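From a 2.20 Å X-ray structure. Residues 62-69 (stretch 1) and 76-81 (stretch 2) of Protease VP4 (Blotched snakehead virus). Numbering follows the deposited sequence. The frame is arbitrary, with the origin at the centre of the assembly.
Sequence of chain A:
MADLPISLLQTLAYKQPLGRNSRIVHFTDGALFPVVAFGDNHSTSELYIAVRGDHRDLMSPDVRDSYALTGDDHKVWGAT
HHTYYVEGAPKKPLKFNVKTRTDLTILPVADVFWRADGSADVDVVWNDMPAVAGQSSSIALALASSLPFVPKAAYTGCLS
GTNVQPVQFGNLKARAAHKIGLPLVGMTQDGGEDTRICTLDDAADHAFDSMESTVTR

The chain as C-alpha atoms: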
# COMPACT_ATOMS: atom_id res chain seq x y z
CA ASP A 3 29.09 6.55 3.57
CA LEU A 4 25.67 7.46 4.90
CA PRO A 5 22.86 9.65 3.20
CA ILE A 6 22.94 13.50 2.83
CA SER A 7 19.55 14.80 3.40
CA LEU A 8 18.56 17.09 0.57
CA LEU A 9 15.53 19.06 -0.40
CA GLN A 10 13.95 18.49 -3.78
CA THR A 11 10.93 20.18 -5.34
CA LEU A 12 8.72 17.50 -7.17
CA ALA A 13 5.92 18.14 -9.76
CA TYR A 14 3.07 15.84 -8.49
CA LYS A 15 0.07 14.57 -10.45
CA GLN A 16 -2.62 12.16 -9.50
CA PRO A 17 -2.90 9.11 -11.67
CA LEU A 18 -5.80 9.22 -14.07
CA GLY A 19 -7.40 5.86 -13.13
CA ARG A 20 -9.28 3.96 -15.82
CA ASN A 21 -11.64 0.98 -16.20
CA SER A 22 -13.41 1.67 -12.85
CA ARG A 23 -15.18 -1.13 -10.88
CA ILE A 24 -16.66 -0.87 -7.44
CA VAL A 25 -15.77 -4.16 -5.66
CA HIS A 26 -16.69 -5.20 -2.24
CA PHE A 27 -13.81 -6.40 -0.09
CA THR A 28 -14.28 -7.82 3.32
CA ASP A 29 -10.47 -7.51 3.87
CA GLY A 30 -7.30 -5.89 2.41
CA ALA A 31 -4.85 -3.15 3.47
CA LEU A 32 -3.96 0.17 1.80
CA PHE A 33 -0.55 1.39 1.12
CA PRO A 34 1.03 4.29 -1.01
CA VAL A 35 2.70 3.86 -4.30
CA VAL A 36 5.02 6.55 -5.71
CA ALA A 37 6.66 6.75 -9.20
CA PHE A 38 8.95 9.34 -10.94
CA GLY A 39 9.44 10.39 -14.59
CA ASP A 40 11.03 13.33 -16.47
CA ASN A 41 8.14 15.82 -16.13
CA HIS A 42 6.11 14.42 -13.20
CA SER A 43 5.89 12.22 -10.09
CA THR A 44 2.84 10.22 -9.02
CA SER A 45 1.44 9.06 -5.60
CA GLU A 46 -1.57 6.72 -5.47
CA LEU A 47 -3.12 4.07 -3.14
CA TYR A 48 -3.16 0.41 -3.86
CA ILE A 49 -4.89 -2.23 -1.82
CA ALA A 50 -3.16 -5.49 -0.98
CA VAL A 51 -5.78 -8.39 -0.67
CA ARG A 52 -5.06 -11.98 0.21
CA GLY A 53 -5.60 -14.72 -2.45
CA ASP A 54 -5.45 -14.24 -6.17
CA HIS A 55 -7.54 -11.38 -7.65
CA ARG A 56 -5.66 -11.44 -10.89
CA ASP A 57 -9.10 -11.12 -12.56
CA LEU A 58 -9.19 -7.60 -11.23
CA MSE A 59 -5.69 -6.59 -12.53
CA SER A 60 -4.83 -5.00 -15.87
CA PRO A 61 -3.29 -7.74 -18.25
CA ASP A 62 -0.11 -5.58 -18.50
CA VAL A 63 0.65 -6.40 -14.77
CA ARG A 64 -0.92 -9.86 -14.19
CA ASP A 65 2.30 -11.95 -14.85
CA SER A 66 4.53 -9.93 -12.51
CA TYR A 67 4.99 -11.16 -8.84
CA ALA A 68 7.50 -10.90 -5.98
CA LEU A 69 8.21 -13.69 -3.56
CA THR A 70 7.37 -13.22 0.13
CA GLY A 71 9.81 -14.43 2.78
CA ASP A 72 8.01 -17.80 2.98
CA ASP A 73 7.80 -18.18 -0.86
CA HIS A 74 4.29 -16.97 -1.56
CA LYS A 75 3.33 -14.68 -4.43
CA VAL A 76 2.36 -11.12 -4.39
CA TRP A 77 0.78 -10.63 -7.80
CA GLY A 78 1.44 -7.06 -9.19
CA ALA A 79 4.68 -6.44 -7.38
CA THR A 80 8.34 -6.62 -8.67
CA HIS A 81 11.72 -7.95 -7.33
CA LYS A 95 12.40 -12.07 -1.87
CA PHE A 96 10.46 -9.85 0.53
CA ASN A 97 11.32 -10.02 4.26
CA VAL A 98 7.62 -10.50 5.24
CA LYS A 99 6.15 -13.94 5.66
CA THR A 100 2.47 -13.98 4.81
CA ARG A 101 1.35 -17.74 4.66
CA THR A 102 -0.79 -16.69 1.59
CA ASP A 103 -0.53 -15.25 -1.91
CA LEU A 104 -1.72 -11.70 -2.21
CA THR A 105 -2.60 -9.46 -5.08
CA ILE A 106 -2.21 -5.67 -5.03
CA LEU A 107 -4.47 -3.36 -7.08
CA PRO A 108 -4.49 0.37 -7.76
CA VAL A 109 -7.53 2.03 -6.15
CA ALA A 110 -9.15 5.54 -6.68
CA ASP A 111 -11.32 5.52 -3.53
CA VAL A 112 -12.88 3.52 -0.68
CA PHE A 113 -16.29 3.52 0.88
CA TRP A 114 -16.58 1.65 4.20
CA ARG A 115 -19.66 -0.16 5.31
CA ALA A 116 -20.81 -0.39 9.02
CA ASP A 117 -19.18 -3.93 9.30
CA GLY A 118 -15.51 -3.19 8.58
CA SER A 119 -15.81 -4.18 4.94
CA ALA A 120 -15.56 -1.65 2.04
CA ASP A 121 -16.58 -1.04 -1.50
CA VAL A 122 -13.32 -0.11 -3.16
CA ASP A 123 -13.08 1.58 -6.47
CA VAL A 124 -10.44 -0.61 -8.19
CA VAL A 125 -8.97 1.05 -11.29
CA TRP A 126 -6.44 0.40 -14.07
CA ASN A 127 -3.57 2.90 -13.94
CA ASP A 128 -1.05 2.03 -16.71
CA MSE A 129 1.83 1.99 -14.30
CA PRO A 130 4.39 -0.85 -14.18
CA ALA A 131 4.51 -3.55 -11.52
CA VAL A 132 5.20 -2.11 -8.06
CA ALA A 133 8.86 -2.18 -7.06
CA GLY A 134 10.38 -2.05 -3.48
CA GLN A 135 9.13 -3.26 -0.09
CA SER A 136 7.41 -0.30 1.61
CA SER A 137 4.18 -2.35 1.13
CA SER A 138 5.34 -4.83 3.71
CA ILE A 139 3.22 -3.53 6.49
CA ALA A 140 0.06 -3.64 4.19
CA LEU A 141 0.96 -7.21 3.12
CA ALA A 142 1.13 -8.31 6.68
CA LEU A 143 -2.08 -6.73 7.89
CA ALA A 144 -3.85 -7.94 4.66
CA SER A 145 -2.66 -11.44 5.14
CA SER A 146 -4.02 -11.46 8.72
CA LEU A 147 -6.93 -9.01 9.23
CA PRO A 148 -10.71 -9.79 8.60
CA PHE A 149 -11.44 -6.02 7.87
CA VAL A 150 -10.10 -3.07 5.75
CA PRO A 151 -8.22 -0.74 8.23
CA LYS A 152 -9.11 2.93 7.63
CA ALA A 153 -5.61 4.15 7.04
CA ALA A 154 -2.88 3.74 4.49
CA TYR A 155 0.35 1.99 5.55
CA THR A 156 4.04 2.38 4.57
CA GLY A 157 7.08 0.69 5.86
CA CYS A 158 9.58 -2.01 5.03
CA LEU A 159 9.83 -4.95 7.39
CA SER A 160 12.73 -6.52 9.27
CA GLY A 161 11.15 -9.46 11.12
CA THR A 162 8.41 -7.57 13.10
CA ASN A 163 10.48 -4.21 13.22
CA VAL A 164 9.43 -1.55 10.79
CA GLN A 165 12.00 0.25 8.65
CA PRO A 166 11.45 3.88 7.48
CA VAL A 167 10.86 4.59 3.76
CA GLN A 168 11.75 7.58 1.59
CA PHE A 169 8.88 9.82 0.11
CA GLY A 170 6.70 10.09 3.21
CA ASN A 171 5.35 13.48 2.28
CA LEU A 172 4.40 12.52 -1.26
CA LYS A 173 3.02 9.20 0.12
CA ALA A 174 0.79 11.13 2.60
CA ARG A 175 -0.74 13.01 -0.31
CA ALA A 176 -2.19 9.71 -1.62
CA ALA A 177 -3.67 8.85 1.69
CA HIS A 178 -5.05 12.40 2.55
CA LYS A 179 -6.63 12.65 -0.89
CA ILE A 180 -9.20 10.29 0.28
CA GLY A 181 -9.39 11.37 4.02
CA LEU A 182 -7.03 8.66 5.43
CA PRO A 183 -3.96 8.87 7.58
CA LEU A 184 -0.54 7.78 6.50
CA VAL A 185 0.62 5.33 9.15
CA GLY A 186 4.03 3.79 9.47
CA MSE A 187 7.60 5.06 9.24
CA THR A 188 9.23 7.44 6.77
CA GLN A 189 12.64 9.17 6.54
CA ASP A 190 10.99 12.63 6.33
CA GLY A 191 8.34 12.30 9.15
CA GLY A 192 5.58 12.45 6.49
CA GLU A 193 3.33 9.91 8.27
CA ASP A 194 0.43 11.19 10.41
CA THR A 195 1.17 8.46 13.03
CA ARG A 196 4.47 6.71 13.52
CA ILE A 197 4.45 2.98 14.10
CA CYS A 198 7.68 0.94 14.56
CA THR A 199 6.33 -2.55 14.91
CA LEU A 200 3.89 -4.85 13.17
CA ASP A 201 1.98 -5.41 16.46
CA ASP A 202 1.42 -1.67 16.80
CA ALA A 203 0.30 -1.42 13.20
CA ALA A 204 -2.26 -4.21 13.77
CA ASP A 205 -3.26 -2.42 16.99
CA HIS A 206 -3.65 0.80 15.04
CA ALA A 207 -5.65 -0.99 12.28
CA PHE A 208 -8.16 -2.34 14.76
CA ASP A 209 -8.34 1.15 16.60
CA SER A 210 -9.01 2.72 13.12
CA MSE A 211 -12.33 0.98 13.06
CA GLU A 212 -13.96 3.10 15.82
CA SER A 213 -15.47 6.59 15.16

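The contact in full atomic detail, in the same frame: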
# COMPACT_ATOMS: atom_id res chain seq x y z
N ASP A 62 -1.45 -6.10 -18.31
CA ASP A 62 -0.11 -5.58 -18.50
C ASP A 62 0.64 -5.81 -17.19
O ASP A 62 1.88 -5.75 -17.24
CB ASP A 62 -0.15 -4.06 -18.70
CG ASP A 62 -0.68 -3.63 -20.10
OD1 ASP A 62 -0.66 -4.41 -21.08
OD2 ASP A 62 -1.10 -2.46 -20.18
N VAL A 63 -0.05 -6.08 -16.05
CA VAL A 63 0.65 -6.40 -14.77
C VAL A 63 0.47 -7.79 -14.14
O VAL A 63 1.27 -8.23 -13.30
CB VAL A 63 0.39 -5.31 -13.73
CG1 VAL A 63 0.71 -5.84 -12.41
CG2 VAL A 63 1.30 -4.02 -14.01
N ARG A 64 -0.58 -8.48 -14.59
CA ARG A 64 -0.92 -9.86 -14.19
C ARG A 64 0.19 -10.91 -14.07
O ARG A 64 0.05 -11.70 -13.20
CB ARG A 64 -2.08 -10.48 -15.02
CG ARG A 64 -3.47 -9.79 -14.97
CD ARG A 64 -4.76 -10.72 -15.11
NE ARG A 64 -5.43 -10.64 -16.40
CZ ARG A 64 -6.54 -9.96 -16.71
NH1 ARG A 64 -6.97 -10.05 -17.92
NH2 ARG A 64 -7.23 -9.22 -15.87
N ASP A 65 1.20 -10.97 -14.93
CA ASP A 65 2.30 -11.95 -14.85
C ASP A 65 3.45 -11.59 -13.91
O ASP A 65 4.48 -12.26 -13.88
CB ASP A 65 3.07 -12.13 -16.22
CG ASP A 65 2.18 -12.37 -17.45
OD1 ASP A 65 1.30 -13.25 -17.43
OD2 ASP A 65 2.41 -11.67 -18.48
N SER A 66 3.41 -10.41 -13.34
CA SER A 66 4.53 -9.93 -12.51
C SER A 66 4.26 -10.43 -11.07
O SER A 66 3.13 -10.47 -10.67
CB SER A 66 4.60 -8.36 -12.65
OG SER A 66 5.86 -7.86 -12.23
N TYR A 67 5.24 -10.90 -10.30
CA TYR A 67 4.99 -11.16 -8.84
C TYR A 67 6.36 -11.08 -8.12
O TYR A 67 7.47 -11.28 -8.78
CB TYR A 67 4.29 -12.52 -8.55
CG TYR A 67 5.13 -13.71 -8.93
CD1 TYR A 67 6.23 -14.11 -8.14
CD2 TYR A 67 4.94 -14.35 -10.07
CE1 TYR A 67 7.05 -15.15 -8.49
CE2 TYR A 67 5.76 -15.46 -10.45
CZ TYR A 67 6.81 -15.83 -9.66
OH TYR A 67 7.61 -16.90 -9.99
N ALA A 68 6.33 -10.77 -6.82
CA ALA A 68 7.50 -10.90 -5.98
C ALA A 68 7.25 -12.06 -5.05
O ALA A 68 6.04 -12.41 -4.76
CB ALA A 68 7.78 -9.61 -5.16
N LEU A 69 8.34 -12.69 -4.57
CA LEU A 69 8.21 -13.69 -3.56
C LEU A 69 8.24 -13.02 -2.17
O LEU A 69 8.87 -11.97 -1.95
CB LEU A 69 9.13 -14.97 -3.77
CG LEU A 69 9.09 -15.84 -5.05
CD1 LEU A 69 10.18 -16.94 -5.19
CD2 LEU A 69 7.70 -16.55 -5.35
N VAL A 76 3.09 -12.33 -4.46
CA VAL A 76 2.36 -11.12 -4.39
C VAL A 76 2.25 -10.77 -5.81
O VAL A 76 3.19 -10.15 -6.32
CB VAL A 76 3.09 -9.94 -3.68
CG1 VAL A 76 2.07 -8.68 -3.52
CG2 VAL A 76 3.74 -10.39 -2.33
N TRP A 77 1.12 -11.11 -6.45
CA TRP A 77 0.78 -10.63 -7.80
C TRP A 77 0.71 -9.06 -7.95
O TRP A 77 -0.03 -8.41 -7.22
CB TRP A 77 -0.58 -11.21 -8.20
CG TRP A 77 -0.65 -12.66 -7.98
CD1 TRP A 77 -1.40 -13.36 -7.02
CD2 TRP A 77 -0.02 -13.61 -8.78
NE1 TRP A 77 -1.24 -14.74 -7.21
CE2 TRP A 77 -0.39 -14.92 -8.27
CE3 TRP A 77 0.81 -13.51 -9.89
CZ2 TRP A 77 0.10 -16.08 -8.81
CZ3 TRP A 77 1.30 -14.73 -10.46
CH2 TRP A 77 0.93 -15.97 -9.93
N GLY A 78 1.45 -8.50 -8.93
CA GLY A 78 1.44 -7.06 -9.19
C GLY A 78 2.63 -6.30 -8.72
O GLY A 78 2.77 -5.10 -8.93
N ALA A 79 3.52 -7.04 -8.05
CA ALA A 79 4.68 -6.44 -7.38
C ALA A 79 5.93 -6.98 -8.05
O ALA A 79 5.83 -7.98 -8.68
CB ALA A 79 4.63 -6.74 -5.84
N THR A 80 7.06 -6.28 -7.99
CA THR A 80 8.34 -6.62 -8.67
C THR A 80 9.52 -6.85 -7.67
O THR A 80 9.59 -6.22 -6.65
CB THR A 80 8.70 -5.46 -9.79
N HIS A 81 10.37 -7.84 -7.94
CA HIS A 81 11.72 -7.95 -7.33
C HIS A 81 12.73 -7.00 -8.03
O HIS A 81 13.89 -6.85 -7.58
CB HIS A 81 12.24 -9.41 -7.33
O HOH W 1 9.78 -9.85 -10.26

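The two stretches meet as a short antiparallel ladder. Ala 68 and Val 76 form its hydrogen-bonded pair: Ala 68 N donates to Val 76 O at 3.2 Å, and Val 76 N donates to Ala 68 O at 3.0 Å. Next along, Tyr 67 and Trp 77 form a non-hydrogen-bonded pair, their CA atoms 4.4 Å apart. A third bond, nearly linear, runs from Gly 78 N to Ser 66 O over 3.1 Å, and Tyr 67 CA adds a CA-H...O contact to Val 76 O at 3.3 Å.

The ladder runs straight into a type II turn, which spans Val 76 to Ala 79 and so shares its first two residues with the strand. Gly 78 has a positive phi of 104°, at which a side chain would jam against the carbonyl oxygen of Trp 77, so glycine fits here. Val 63 CG1 packs against the turn, 3.5 Å from Gly 78 CA. The turn brings Ala 79 O close to Ala 68 N, at 3.4 Å, but the angle is too poor for a hydrogen bond. Farther on, a water links the stretches, donating to Tyr 67 O and accepting from His 81 N, each at 3.1 Å.

Tyr 67 and Trp 77 project from the same face of the sheet. Their rings make an offset edge-to-face pair, the tyrosine edge toward the tryptophan face, with planes at 79° and Tyr 67 CD2 lying 3.7 Å from Trp 77 CZ3. Large aromatic residues suit this partly exposed face because they can cover one another across the strands. The indole also reaches back along stretch 1, where Trp 77 CE3 lies 3.8 Å from Arg 64 O.

Ala 68 and Val 76 occupy the other face, and both are buried. The methyl of Ala 68 suits this buried face, its CB 4.3 Å from Ala 79 CB, and Val 76 brings a beta-branched side chain, which strands favour.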